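Local coordinates for insecticidal crystal protein Cry7Cal (Bacillus thuringiensis, PDB 5ZI1) that acts as an insecticidal toxin active against the locust Locusta migratoria manilensis, probably by binding gut receptors and perforating cell membranes, at residues Glu62-Ala65 against Gln69-Thr72; Leu80-Gly85 against Phe124-Pro129; Thr142-Ala147 against Glu184-His189; Val211-Asn216 against Asp270-Ala275. One frame throughout, in Å; residues are numbered along the deposited sequence.

How the contacts relate
Contacts 1, 2 and 3 all lie in the N-terminal helical bundle, whereas contact 4 joins that bundle to the next, beta-rich domain. Contacts 1 to 3 are each partly buried; contact 4 is the buried one, setting its glutamate against a tryptophan and a tyrosine. Contact 3 is an aromatic cluster with a wet edge at Glu185, while contacts 1 and 2 each rest on a glutamate. Contact 1 sits in the turn that leads into helix 73-101, the helix that contact 2 then pairs with helix 107-127. Met128 of contact 2 packs on Tyr144, Ala147 and Tyr186 of contact 3, and Val63 of contact 1 touches Thr142. Each contact includes a bridging water.

Contact 1: residues Glu62-Ala65 against Gln69-Thr72; sequences EVEA and QEIT
Glu64 and Ile71 meet where helix 54-67 of the N-terminal helical bundle gives way to the loop that leads into helix 73-101, and the buried Glu64 side chain does most of the work. On the tight side its aliphatic part lies against the backbone of the loop: CG of Glu64 is 3.2 Å from O of Gln69, and that same oxygen also receives a CA-H...O contact from Glu64. With CG anti to its own carbonyl carbon (chi1 -72°) and the chain extended beyond it, the carboxylate is carried out past Gln69 to Ile71. There OE1 of Glu64 accepts the backbone N-H of Ile71 at 3.0 Å, on its anti side and well out of the carboxylate plane. The same oxygen presses on the aliphatic branch of Ile71, 3.1 Å from CG1. A backbone bond from Gln69 N to Glu64 O, 3.3 Å long, closes the turn. Outside the pair, Pro139 packs on both Gln69 and Ile71.

The other side is looser and wetter. Glu70 starts away from the helix, but its chain bends at chi2 and brings the carboxylate back across that of Glu64, with the two planes 50° apart. OE1 of Glu70 and OE2 of Glu64 come within 3.2 Å, two acceptors of like charge, which would probably raise the proton affinity of one of them. The second oxygen of Glu70 turns to solvent: a water donates to Glu70 OE2 at 3.0 Å and, weakly, to Glu64 O at 3.2 Å.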
loop_
_atom_site.group_PDB
_atom_site.type_symbol
_atom_site.label_atom_id
_atom_site.label_comp_id
_atom_site.label_asym_id
_atom_site.label_seq_id
_atom_site.Cartn_x
_atom_site.Cartn_y
_atom_site.Cartn_z
ATOM N N GLU A 62 13.245 1.106 -14.608
ATOM C CA GLU A 62 13.042 0.197 -13.482
ATOM C C GLU A 62 12.075 -0.937 -13.833
ATOM O O GLU A 62 12.348 -2.110 -13.544
ATOM C CB GLU A 62 12.537 0.979 -12.269
ATOM C CG GLU A 62 12.460 0.156 -11.006
ATOM C CD GLU A 62 13.819 -0.386 -10.606
ATOM O OE1 GLU A 62 14.817 0.361 -10.758
ATOM O OE2 GLU A 62 13.886 -1.554 -10.153
ATOM N N VAL A 63 10.938 -0.616 -14.465
ATOM C CA VAL A 63 9.960 -1.670 -14.728
ATOM C C VAL A 63 10.474 -2.636 -15.791
ATOM O O VAL A 63 10.320 -3.857 -15.657
ATOM C CB VAL A 63 8.582 -1.090 -15.110
ATOM C CG1 VAL A 63 7.593 -2.226 -15.280
ATOM C CG2 VAL A 63 8.093 -0.148 -14.038
ATOM N N GLU A 64 11.081 -2.123 -16.860
ATOM C CA GLU A 64 11.787 -3.008 -17.795
ATOM C C GLU A 64 12.687 -4.002 -17.058
ATOM O O GLU A 64 12.660 -5.207 -17.335
ATOM C CB GLU A 64 12.623 -2.191 -18.784
ATOM C CG GLU A 64 11.850 -1.434 -19.828
ATOM C CD GLU A 64 12.709 -0.384 -20.491
ATOM O OE1 GLU A 64 12.422 -0.022 -21.647
ATOM O OE2 GLU A 64 13.692 0.074 -19.862
ATOM N N ALA A 65 13.485 -3.511 -16.103
ATOM C CA ALA A 65 14.400 -4.390 -15.375
ATOM C C ALA A 65 13.644 -5.410 -14.538
ATOM O O ALA A 65 14.038 -6.578 -14.472
ATOM C CB ALA A 65 15.335 -3.569 -14.478
ATOM N N GLN A 69 11.733 -7.064 -19.840
ATOM C CA GLN A 69 11.259 -6.775 -21.188
ATOM C C GLN A 69 11.581 -5.326 -21.496
ATOM O O GLN A 69 11.151 -4.423 -20.770
ATOM C CB GLN A 69 9.756 -7.031 -21.340
ATOM C CG GLN A 69 9.315 -7.088 -22.800
ATOM C CD GLN A 69 8.066 -6.266 -23.089
ATOM O OE1 GLN A 69 7.001 -6.488 -22.502
ATOM N NE2 GLN A 69 8.190 -5.316 -24.007
ATOM N N GLU A 70 12.330 -5.100 -22.562
ATOM C CA GLU A 70 12.677 -3.737 -22.926
ATOM C C GLU A 70 11.546 -3.129 -23.752
ATOM O O GLU A 70 10.668 -3.826 -24.247
ATOM C CB GLU A 70 14.004 -3.701 -23.698
ATOM C CG GLU A 70 14.878 -2.459 -23.426
ATOM C CD GLU A 70 15.648 -2.535 -22.098
ATOM O OE1 GLU A 70 15.914 -1.465 -21.486
ATOM O OE2 GLU A 70 15.984 -3.666 -21.666
ATOM N N ILE A 71 11.566 -1.807 -23.863
ATOM C CA ILE A 71 10.656 -1.058 -24.713
ATOM C C ILE A 71 11.433 -0.581 -25.935
ATOM O O ILE A 71 12.585 -0.145 -25.817
ATOM C CB ILE A 71 10.035 0.129 -23.947
ATOM C CG1 ILE A 71 9.470 -0.335 -22.603
ATOM C CG2 ILE A 71 8.931 0.787 -24.763
ATOM C CD1 ILE A 71 9.069 0.793 -21.676
ATOM N N THR A 72 10.810 -0.679 -27.109
ATOM C CA THR A 72 11.437 -0.198 -28.334
ATOM C C THR A 72 11.512 1.323 -28.330
ATOM O O THR A 72 10.603 2.006 -27.843
ATOM C CB THR A 72 10.666 -0.681 -29.568
ATOM O OG1 THR A 72 9.290 -0.264 -29.496
ATOM C CG2 THR A 72 10.746 -2.190 -29.672
HETATM O O HOH W 1 15.068 -5.452 -19.494
#

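Contact 2: residues Leu80-Gly85 against Phe124-Pro129; sequences LSELEG and FKFAMP
Glu82 and Ala127 mark the closest backbone approach, 5.9 Å between their CA atoms, where helix 73-101 and the C-terminal end of helix 107-127 pass each other in broadly opposite directions. Both residues point their side chains into the gap, and CB of Glu82 rests on CB of Ala127 at 3.9 Å; the small methyl is consistent with so close a backbone approach.

Beyond CB the glutamate leaves the apolar contact. Its chain is bent at chi2 (-92°), which swings the carboxylate over to the ring of Phe126, one residue back along the other helix. Phe126 has CG anti to its backbone N (chi1 178°), bringing the ring round to the glutamate although its CB does not head that way. The carboxylate is turned steeply against the ring, their planes 75° apart. OE1 lies in the ring plane at the edge, 3.7 Å from CE1 of Phe126. OE2 comes closer, 3.1 Å from the same CE1, but obliquely. OE1 thus faces the C-H edge of the ring, which would probably suit its negative charge. A water ties the two sides together, donating to OE2 of Glu82 at 2.7 Å and to the backbone O of Phe126 at 2.9 Å; Ser130 adds a weak bond to OE2.

Phe126 is exposed, whereas Phe124 and Met128 turn inward onto helix 141-165. An outer, partly hydrated seam between sequential antiparallel helices, backed by an apolar interior, fits the helical bundle that forms the N-terminal domain of three-domain Cry toxins.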
loop_
_atom_site.group_PDB
_atom_site.type_symbol
_atom_site.label_atom_id
_atom_site.label_comp_id
_atom_site.label_asym_id
_atom_site.label_seq_id
_atom_site.Cartn_x
_atom_site.Cartn_y
_atom_site.Cartn_z
ATOM N N LEU A 80 7.404 9.549 -24.040
ATOM C CA LEU A 80 8.056 10.720 -23.458
ATOM C C LEU A 80 7.574 12.004 -24.109
ATOM O O LEU A 80 7.415 13.029 -23.438
ATOM C CB LEU A 80 9.577 10.599 -23.601
ATOM C CG LEU A 80 10.259 9.614 -22.666
ATOM C CD1 LEU A 80 11.746 9.459 -23.012
ATOM C CD2 LEU A 80 10.072 10.064 -21.204
ATOM N N SER A 81 7.351 11.970 -25.419
ATOM C CA SER A 81 6.908 13.153 -26.144
ATOM C C SER A 81 5.503 13.579 -25.712
ATOM O O SER A 81 5.230 14.778 -25.570
ATOM C CB SER A 81 6.978 12.863 -27.648
ATOM O OG SER A 81 6.136 13.709 -28.400
ATOM N N GLU A 82 4.601 12.615 -25.495
ATOM C CA GLU A 82 3.292 12.943 -24.928
ATOM C C GLU A 82 3.412 13.398 -23.485
ATOM O O GLU A 82 2.646 14.265 -23.050
ATOM C CB GLU A 82 2.354 11.746 -24.993
ATOM C CG GLU A 82 2.299 11.114 -26.349
ATOM C CD GLU A 82 1.185 11.686 -27.180
ATOM O OE1 GLU A 82 0.994 12.928 -27.144
ATOM O OE2 GLU A 82 0.490 10.889 -27.861
ATOM N N LEU A 83 4.362 12.828 -22.729
ATOM C CA LEU A 83 4.531 13.265 -21.348
ATOM C C LEU A 83 4.987 14.714 -21.292
ATOM O O LEU A 83 4.544 15.480 -20.426
ATOM C CB LEU A 83 5.500 12.345 -20.607
ATOM C CG LEU A 83 4.947 10.943 -20.298
ATOM C CD1 LEU A 83 6.047 10.010 -19.813
ATOM C CD2 LEU A 83 3.812 10.993 -19.267
ATOM N N GLU A 84 5.824 15.133 -22.236
ATOM C CA GLU A 84 6.248 16.528 -22.217
ATOM C C GLU A 84 5.098 17.446 -22.617
ATOM O O GLU A 84 4.921 18.516 -22.027
ATOM C CB GLU A 84 7.479 16.729 -23.109
ATOM N N GLY A 85 4.281 17.034 -23.587
ATOM C CA GLY A 85 3.090 17.808 -23.891
ATOM C C GLY A 85 2.156 17.903 -22.699
ATOM O O GLY A 85 1.620 18.972 -22.394
ATOM N N PHE A 124 -5.029 14.141 -22.272
ATOM C CA PHE A 124 -4.999 12.857 -21.579
ATOM C C PHE A 124 -5.724 11.785 -22.389
ATOM O O PHE A 124 -5.191 10.692 -22.602
ATOM C CB PHE A 124 -5.593 13.000 -20.169
ATOM C CG PHE A 124 -4.610 13.541 -19.138
ATOM C CD1 PHE A 124 -3.694 12.705 -18.521
ATOM C CD2 PHE A 124 -4.612 14.883 -18.794
ATOM C CE1 PHE A 124 -2.795 13.197 -17.574
ATOM C CE2 PHE A 124 -3.731 15.387 -17.849
ATOM C CZ PHE A 124 -2.815 14.545 -17.239
ATOM N N LYS A 125 -6.933 12.089 -22.878
ATOM C CA LYS A 125 -7.630 11.130 -23.733
ATOM C C LYS A 125 -6.759 10.716 -24.903
ATOM O O LYS A 125 -6.565 9.521 -25.154
ATOM C CB LYS A 125 -8.939 11.707 -24.236
ATOM C CG LYS A 125 -9.979 11.858 -23.186
ATOM C CD LYS A 125 -11.170 12.616 -23.763
ATOM C CE LYS A 125 -12.259 12.776 -22.721
ATOM N NZ LYS A 125 -12.979 14.051 -22.967
ATOM N N PHE A 126 -6.189 11.692 -25.605
ATOM C CA PHE A 126 -5.303 11.376 -26.724
ATOM C C PHE A 126 -4.042 10.644 -26.265
ATOM O O PHE A 126 -3.566 9.735 -26.956
ATOM C CB PHE A 126 -4.934 12.658 -27.475
ATOM C CG PHE A 126 -3.988 12.441 -28.622
ATOM C CD1 PHE A 126 -2.611 12.528 -28.434
ATOM C CD2 PHE A 126 -4.462 12.141 -29.882
ATOM C CE1 PHE A 126 -1.739 12.324 -29.490
ATOM C CE2 PHE A 126 -3.591 11.941 -30.943
ATOM C CZ PHE A 126 -2.238 12.035 -30.745
ATOM N N ALA A 127 -3.482 11.016 -25.106
ATOM C CA ALA A 127 -2.142 10.531 -24.754
ATOM C C ALA A 127 -2.135 9.192 -24.026
ATOM O O ALA A 127 -1.219 8.393 -24.232
ATOM C CB ALA A 127 -1.417 11.560 -23.892
ATOM N N MET A 128 -3.112 8.939 -23.154
ATOM C CA MET A 128 -3.134 7.692 -22.387
ATOM C C MET A 128 -2.861 6.438 -23.205
ATOM O O MET A 128 -2.087 5.592 -22.722
ATOM C CB MET A 128 -4.473 7.562 -21.642
ATOM C CG MET A 128 -4.582 8.489 -20.428
ATOM S SD MET A 128 -3.179 8.345 -19.269
ATOM C CE MET A 128 -3.440 6.709 -18.579
ATOM N N PRO A 129 -3.437 6.238 -24.414
ATOM C CA PRO A 129 -3.127 5.007 -25.159
ATOM C C PRO A 129 -1.644 4.807 -25.427
ATOM O O PRO A 129 -1.198 3.661 -25.515
ATOM C CB PRO A 129 -3.925 5.170 -26.469
ATOM C CG PRO A 129 -5.064 6.017 -26.100
ATOM C CD PRO A 129 -4.521 6.999 -25.073
HETATM O O HOH W 2 -1.193 8.841 -28.262
#

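Contact 3: residues Thr142-Ala147 against Glu184-His189; sequences TVYAQA and EEYTDH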
loop_
_atom_site.group_PDB
_atom_site.type_symbol
_atom_site.label_atom_id
_atom_site.label_comp_id
_atom_site.label_asym_id
_atom_site.label_seq_id
_atom_site.Cartn_x
_atom_site.Cartn_y
_atom_site.Cartn_z
ATOM N N THR A 142 3.979 1.696 -14.812
ATOM C CA THR A 142 4.072 2.800 -13.857
ATOM C C THR A 142 3.801 4.136 -14.534
ATOM O O THR A 142 3.124 5.004 -13.966
ATOM C CB THR A 142 5.447 2.814 -13.166
ATOM O OG1 THR A 142 5.577 1.662 -12.336
ATOM C CG2 THR A 142 5.575 4.017 -12.290
ATOM N N VAL A 143 4.303 4.314 -15.755
ATOM C CA VAL A 143 3.936 5.500 -16.531
ATOM C C VAL A 143 2.423 5.598 -16.659
ATOM O O VAL A 143 1.834 6.672 -16.491
ATOM C CB VAL A 143 4.617 5.473 -17.914
ATOM C CG1 VAL A 143 4.116 6.625 -18.790
ATOM C CG2 VAL A 143 6.146 5.529 -17.758
ATOM N N TYR A 144 1.772 4.473 -16.949
ATOM C CA TYR A 144 0.325 4.476 -17.130
ATOM C C TYR A 144 -0.377 4.856 -15.833
ATOM O O TYR A 144 -1.192 5.787 -15.802
ATOM C CB TYR A 144 -0.121 3.100 -17.611
ATOM C CG TYR A 144 -1.597 2.970 -17.852
ATOM C CD1 TYR A 144 -2.457 2.628 -16.825
ATOM C CD2 TYR A 144 -2.133 3.154 -19.125
ATOM C CE1 TYR A 144 -3.816 2.496 -17.039
ATOM C CE2 TYR A 144 -3.483 3.023 -19.350
ATOM C CZ TYR A 144 -4.322 2.690 -18.303
ATOM O OH TYR A 144 -5.668 2.543 -18.524
ATOM N N ALA A 145 -0.041 4.163 -14.742
ATOM C CA ALA A 145 -0.644 4.446 -13.445
ATOM C C ALA A 145 -0.499 5.911 -13.062
ATOM O O ALA A 145 -1.480 6.554 -12.666
ATOM C CB ALA A 145 -0.031 3.549 -12.380
ATOM N N GLN A 146 0.707 6.468 -13.202
ATOM C CA GLN A 146 0.931 7.829 -12.717
ATOM C C GLN A 146 0.203 8.859 -13.574
ATOM O O GLN A 146 -0.323 9.852 -13.050
ATOM C CB GLN A 146 2.430 8.134 -12.660
ATOM C CG GLN A 146 3.183 7.257 -11.699
ATOM C CD GLN A 146 3.007 7.663 -10.238
ATOM O OE1 GLN A 146 2.664 8.801 -9.932
ATOM N NE2 GLN A 146 3.264 6.724 -9.328
ATOM N N ALA A 147 0.180 8.657 -14.894
ATOM C CA ALA A 147 -0.567 9.556 -15.764
ATOM C C ALA A 147 -2.061 9.366 -15.567
ATOM O O ALA A 147 -2.824 10.340 -15.529
ATOM C CB ALA A 147 -0.186 9.312 -17.222
ATOM N N GLU A 184 -12.752 3.049 -13.331
ATOM C CA GLU A 184 -12.848 1.605 -13.517
ATOM C C GLU A 184 -11.886 1.121 -14.600
ATOM O O GLU A 184 -11.317 0.028 -14.493
ATOM C CB GLU A 184 -14.290 1.226 -13.860
ATOM C CG GLU A 184 -14.559 -0.274 -13.906
ATOM C CD GLU A 184 -15.917 -0.614 -14.520
ATOM O OE1 GLU A 184 -16.924 0.069 -14.204
ATOM O OE2 GLU A 184 -15.977 -1.563 -15.333
ATOM N N GLU A 185 -11.713 1.902 -15.666
ATOM C CA GLU A 185 -10.796 1.500 -16.718
ATOM C C GLU A 185 -9.362 1.457 -16.206
ATOM O O GLU A 185 -8.653 0.456 -16.384
ATOM C CB GLU A 185 -10.909 2.458 -17.897
ATOM C CG GLU A 185 -10.067 2.047 -19.112
ATOM C CD GLU A 185 -10.206 3.045 -20.254
ATOM O OE1 GLU A 185 -9.165 3.429 -20.839
ATOM O OE2 GLU A 185 -11.363 3.460 -20.547
ATOM N N TYR A 186 -8.919 2.545 -15.572
ATOM C CA TYR A 186 -7.526 2.658 -15.148
ATOM C C TYR A 186 -7.204 1.648 -14.056
ATOM O O TYR A 186 -6.141 1.019 -14.081
ATOM C CB TYR A 186 -7.240 4.081 -14.679
ATOM C CG TYR A 186 -7.380 5.145 -15.756
ATOM C CD1 TYR A 186 -7.381 4.815 -17.113
ATOM C CD2 TYR A 186 -7.479 6.483 -15.412
ATOM C CE1 TYR A 186 -7.496 5.802 -18.098
ATOM C CE2 TYR A 186 -7.595 7.467 -16.371
ATOM C CZ TYR A 186 -7.603 7.124 -17.716
ATOM O OH TYR A 186 -7.708 8.127 -18.653
ATOM N N THR A 187 -8.131 1.456 -13.114
ATOM C CA THR A 187 -7.964 0.444 -12.074
ATOM C C THR A 187 -7.866 -0.949 -12.676
ATOM O O THR A 187 -6.989 -1.732 -12.305
ATOM C CB THR A 187 -9.134 0.521 -11.089
ATOM O OG1 THR A 187 -9.209 1.839 -10.529
ATOM C CG2 THR A 187 -8.988 -0.505 -9.979
ATOM N N ASP A 188 -8.775 -1.286 -13.607
ATOM C CA ASP A 188 -8.752 -2.616 -14.217
ATOM C C ASP A 188 -7.454 -2.858 -14.961
ATOM O O ASP A 188 -6.885 -3.952 -14.902
ATOM C CB ASP A 188 -9.915 -2.792 -15.188
ATOM C CG ASP A 188 -11.255 -2.963 -14.496
ATOM O OD1 ASP A 188 -11.287 -3.066 -13.248
ATOM O OD2 ASP A 188 -12.279 -3.003 -15.223
ATOM N N HIS A 189 -6.995 -1.865 -15.712
ATOM C CA HIS A 189 -5.741 -2.021 -16.430
ATOM C C HIS A 189 -4.574 -2.255 -15.465
ATOM O O HIS A 189 -3.768 -3.170 -15.663
ATOM C CB HIS A 189 -5.491 -0.795 -17.310
ATOM C CG HIS A 189 -4.266 -0.921 -18.151
ATOM N ND1 HIS A 189 -4.280 -1.516 -19.396
ATOM C CD2 HIS A 189 -2.979 -0.571 -17.911
ATOM C CE1 HIS A 189 -3.056 -1.505 -19.894
ATOM N NE2 HIS A 189 -2.249 -0.936 -19.015
HETATM O O HOH W 3 -6.847 2.336 -20.767
#
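Tyr144, Tyr186 and His189 form a small aromatic cluster between helix 141-165 and helix 169-202. Tyr144 reaches across from its own helix with CG anti to the backbone N, and His189, set the same way on its side, comes over one face of the tyrosine ring. CD2 of His189 sits 3.3 Å from CE1 of Tyr144, offset toward the rim. The centroids are only 4.0 Å apart, but the planes are inclined by 36°, too much for a parallel stack. Tyr186 meets the far end of Tyr144 instead: its CD1 is 3.2 Å from OH of Tyr144, and the two rings stand almost perpendicular, at 87°, in an oblique pairing.

The helices that carry these rings are near neighbours in the N-terminal bundle, antiparallel at 155° with their axes 10.4 Å apart. That spacing is bridged largely by the length of Tyr144. Around the cluster, Met128 packs on Tyr144 and Tyr186, and Leu141 on His189.

The polar contacts run through water and through a residue farther along the first helix. A water at the edge of the Tyr144 ring, in its plane, lies 2.5 Å from OH of Tyr144 and donates to OE1 of Glu185 at 2.6 Å, so the buried phenol is linked to an exposed acid. The hydroxyl of Tyr186 is hydrogen-bonded to ND1 of His151 on helix 141-165.

Contact 4: residues Val211-Asn216 against Asp270-Ala275; sequences VWENYN and DWYGAA
Trp271 and Tyr272 present their ring edges to Glu213, in the interface where helix 208-227, at the end of the helical bundle, meets a loop of the second, beta-prism domain. One face of the Trp271 ring carries CD1 of Tyr272, 3.4 Å above the plane and toward the rim. At its edge, in plane, lie OE1 of Glu213, CB of Ala275 and a water. The Tyr272 ring has CD of Glu213 at its edge, also in plane.

Glu213 is buried, and its extended chain, with CG anti to the backbone N (chi1 178°), carries the carboxylate to the edges of both rings. Its plane stands 75° from the Tyr272 ring. The hydroxyl of Tyr272 donates to OE2 of Glu213 at 2.8 Å, approaching from above the carboxylate plane; Arg217, on the same helix, adds a long, weak ion pair to OE2. Gln371, on strand 369-382 of the second domain, touches Trp271, and Pro257 packs on Glu213.

OE1 of Glu213 touches CZ2 of Trp271 at 3.2 Å and receives a hydrogen bond from the water at 2.7 Å, while that water accepts the indole N-H, 2.6 Å from NE1 of Trp271.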
loop_
_atom_site.group_PDB
_atom_site.type_symbol
_atom_site.label_atom_id
_atom_site.label_comp_id
_atom_site.label_asym_id
_atom_site.label_seq_id
_atom_site.Cartn_x
_atom_site.Cartn_y
_atom_site.Cartn_z
ATOM N N VAL A 211 14.236 -16.759 -8.230
ATOM C CA VAL A 211 13.009 -16.472 -8.953
ATOM C C VAL A 211 12.005 -15.838 -8.010
ATOM O O VAL A 211 11.369 -14.832 -8.344
ATOM C CB VAL A 211 12.459 -17.745 -9.615
ATOM C CG1 VAL A 211 10.977 -17.592 -9.904
ATOM C CG2 VAL A 211 13.203 -18.018 -10.901
ATOM N N TRP A 212 11.905 -16.368 -6.790
ATOM C CA TRP A 212 11.056 -15.740 -5.788
ATOM C C TRP A 212 11.506 -14.317 -5.482
ATOM O O TRP A 212 10.679 -13.403 -5.402
ATOM C CB TRP A 212 11.037 -16.556 -4.508
ATOM C CG TRP A 212 9.982 -16.041 -3.637
ATOM C CD1 TRP A 212 8.648 -16.326 -3.715
ATOM C CD2 TRP A 212 10.133 -15.108 -2.567
ATOM N NE1 TRP A 212 7.961 -15.646 -2.744
ATOM C CE2 TRP A 212 8.843 -14.881 -2.030
ATOM C CE3 TRP A 212 11.228 -14.444 -2.010
ATOM C CZ2 TRP A 212 8.622 -14.025 -0.964
ATOM C CZ3 TRP A 212 11.007 -13.599 -0.949
ATOM C CH2 TRP A 212 9.715 -13.393 -0.433
ATOM N N GLU A 213 12.811 -14.106 -5.314
ATOM C CA GLU A 213 13.289 -12.773 -4.971
ATOM C C GLU A 213 12.869 -11.748 -6.017
ATOM O O GLU A 213 12.385 -10.665 -5.678
ATOM C CB GLU A 213 14.806 -12.787 -4.802
ATOM C CG GLU A 213 15.390 -11.431 -4.481
ATOM C CD GLU A 213 16.781 -11.543 -3.839
ATOM O OE1 GLU A 213 16.899 -12.077 -2.713
ATOM O OE2 GLU A 213 17.764 -11.115 -4.472
ATOM N N ASN A 214 13.054 -12.074 -7.300
ATOM C CA ASN A 214 12.672 -11.148 -8.362
ATOM C C ASN A 214 11.162 -10.946 -8.381
ATOM O O ASN A 214 10.675 -9.847 -8.657
ATOM C CB ASN A 214 13.137 -11.664 -9.722
ATOM C CG ASN A 214 14.662 -11.700 -9.863
ATOM O OD1 ASN A 214 15.394 -11.012 -9.145
ATOM N ND2 ASN A 214 15.140 -12.504 -10.812
ATOM N N TYR A 215 10.419 -12.009 -8.100
ATOM C CA TYR A 215 8.974 -11.924 -7.992
ATOM C C TYR A 215 8.579 -11.002 -6.842
ATOM O O TYR A 215 7.768 -10.086 -7.010
ATOM C CB TYR A 215 8.435 -13.334 -7.794
ATOM C CG TYR A 215 6.949 -13.444 -7.531
ATOM C CD1 TYR A 215 6.440 -13.303 -6.242
ATOM C CD2 TYR A 215 6.063 -13.758 -8.567
ATOM C CE1 TYR A 215 5.110 -13.454 -5.990
ATOM C CE2 TYR A 215 4.704 -13.899 -8.326
ATOM C CZ TYR A 215 4.235 -13.745 -7.044
ATOM O OH TYR A 215 2.895 -13.886 -6.795
ATOM N N ASN A 216 9.196 -11.188 -5.672
ATOM C CA ASN A 216 8.843 -10.338 -4.547
ATOM C C ASN A 216 9.285 -8.899 -4.770
ATOM O O ASN A 216 8.606 -7.960 -4.325
ATOM C CB ASN A 216 9.443 -10.885 -3.263
ATOM C CG ASN A 216 9.019 -10.085 -2.060
ATOM O OD1 ASN A 216 7.825 -10.089 -1.680
ATOM N ND2 ASN A 216 9.982 -9.352 -1.465
ATOM N N ASP A 270 25.885 -17.604 -3.199
ATOM C CA ASP A 270 24.577 -16.977 -3.030
ATOM C C ASP A 270 23.610 -17.939 -2.350
ATOM O O ASP A 270 23.630 -19.151 -2.581
ATOM C CB ASP A 270 24.000 -16.550 -4.374
ATOM C CG ASP A 270 24.756 -15.394 -5.001
ATOM O OD1 ASP A 270 25.624 -14.812 -4.328
ATOM O OD2 ASP A 270 24.468 -15.061 -6.174
ATOM N N TRP A 271 22.735 -17.386 -1.515
ATOM C CA TRP A 271 21.797 -18.233 -0.791
ATOM C C TRP A 271 20.771 -18.910 -1.710
ATOM O O TRP A 271 20.196 -19.926 -1.301
ATOM C CB TRP A 271 21.084 -17.417 0.303
ATOM C CG TRP A 271 20.151 -16.343 -0.229
ATOM C CD1 TRP A 271 20.435 -15.014 -0.392
ATOM C CD2 TRP A 271 18.796 -16.517 -0.682
ATOM N NE1 TRP A 271 19.349 -14.354 -0.912
ATOM C CE2 TRP A 271 18.328 -15.251 -1.097
ATOM C CE3 TRP A 271 17.933 -17.614 -0.764
ATOM C CZ2 TRP A 271 17.028 -15.053 -1.584
ATOM C CZ3 TRP A 271 16.635 -17.413 -1.248
ATOM C CH2 TRP A 271 16.205 -16.148 -1.653
ATOM N N TYR A 272 20.558 -18.406 -2.936
ATOM C CA TYR A 272 19.423 -18.866 -3.754
ATOM C C TYR A 272 19.381 -20.387 -3.894
ATOM O O TYR A 272 18.331 -21.010 -3.684
ATOM C CB TYR A 272 19.443 -18.230 -5.146
ATOM C CG TYR A 272 19.572 -16.729 -5.167
ATOM C CD1 TYR A 272 18.651 -15.923 -4.515
ATOM C CD2 TYR A 272 20.614 -16.115 -5.862
ATOM C CE1 TYR A 272 18.773 -14.542 -4.547
ATOM C CE2 TYR A 272 20.746 -14.738 -5.896
ATOM C CZ TYR A 272 19.819 -13.961 -5.238
ATOM O OH TYR A 272 19.947 -12.595 -5.265
ATOM N N GLY A 273 20.521 -21.008 -4.233
ATOM C CA GLY A 273 20.566 -22.452 -4.397
ATOM C C GLY A 273 20.123 -23.235 -3.179
ATOM O O GLY A 273 19.725 -24.394 -3.311
ATOM N N ALA A 274 20.163 -22.622 -1.990
ATOM C CA ALA A 274 19.731 -23.295 -0.769
ATOM C C ALA A 274 18.227 -23.220 -0.528
ATOM O O ALA A 274 17.703 -24.020 0.258
ATOM C CB ALA A 274 20.468 -22.711 0.441
ATOM N N ALA A 275 17.519 -22.303 -1.184
ATOM C CA ALA A 275 16.071 -22.229 -1.028
ATOM C C ALA A 275 15.381 -23.444 -1.645
ATOM O O ALA A 275 15.960 -24.183 -2.448
ATOM C CB ALA A 275 15.518 -20.957 -1.667
HETATM O O HOH W 4 18.880 -11.835 -0.853
#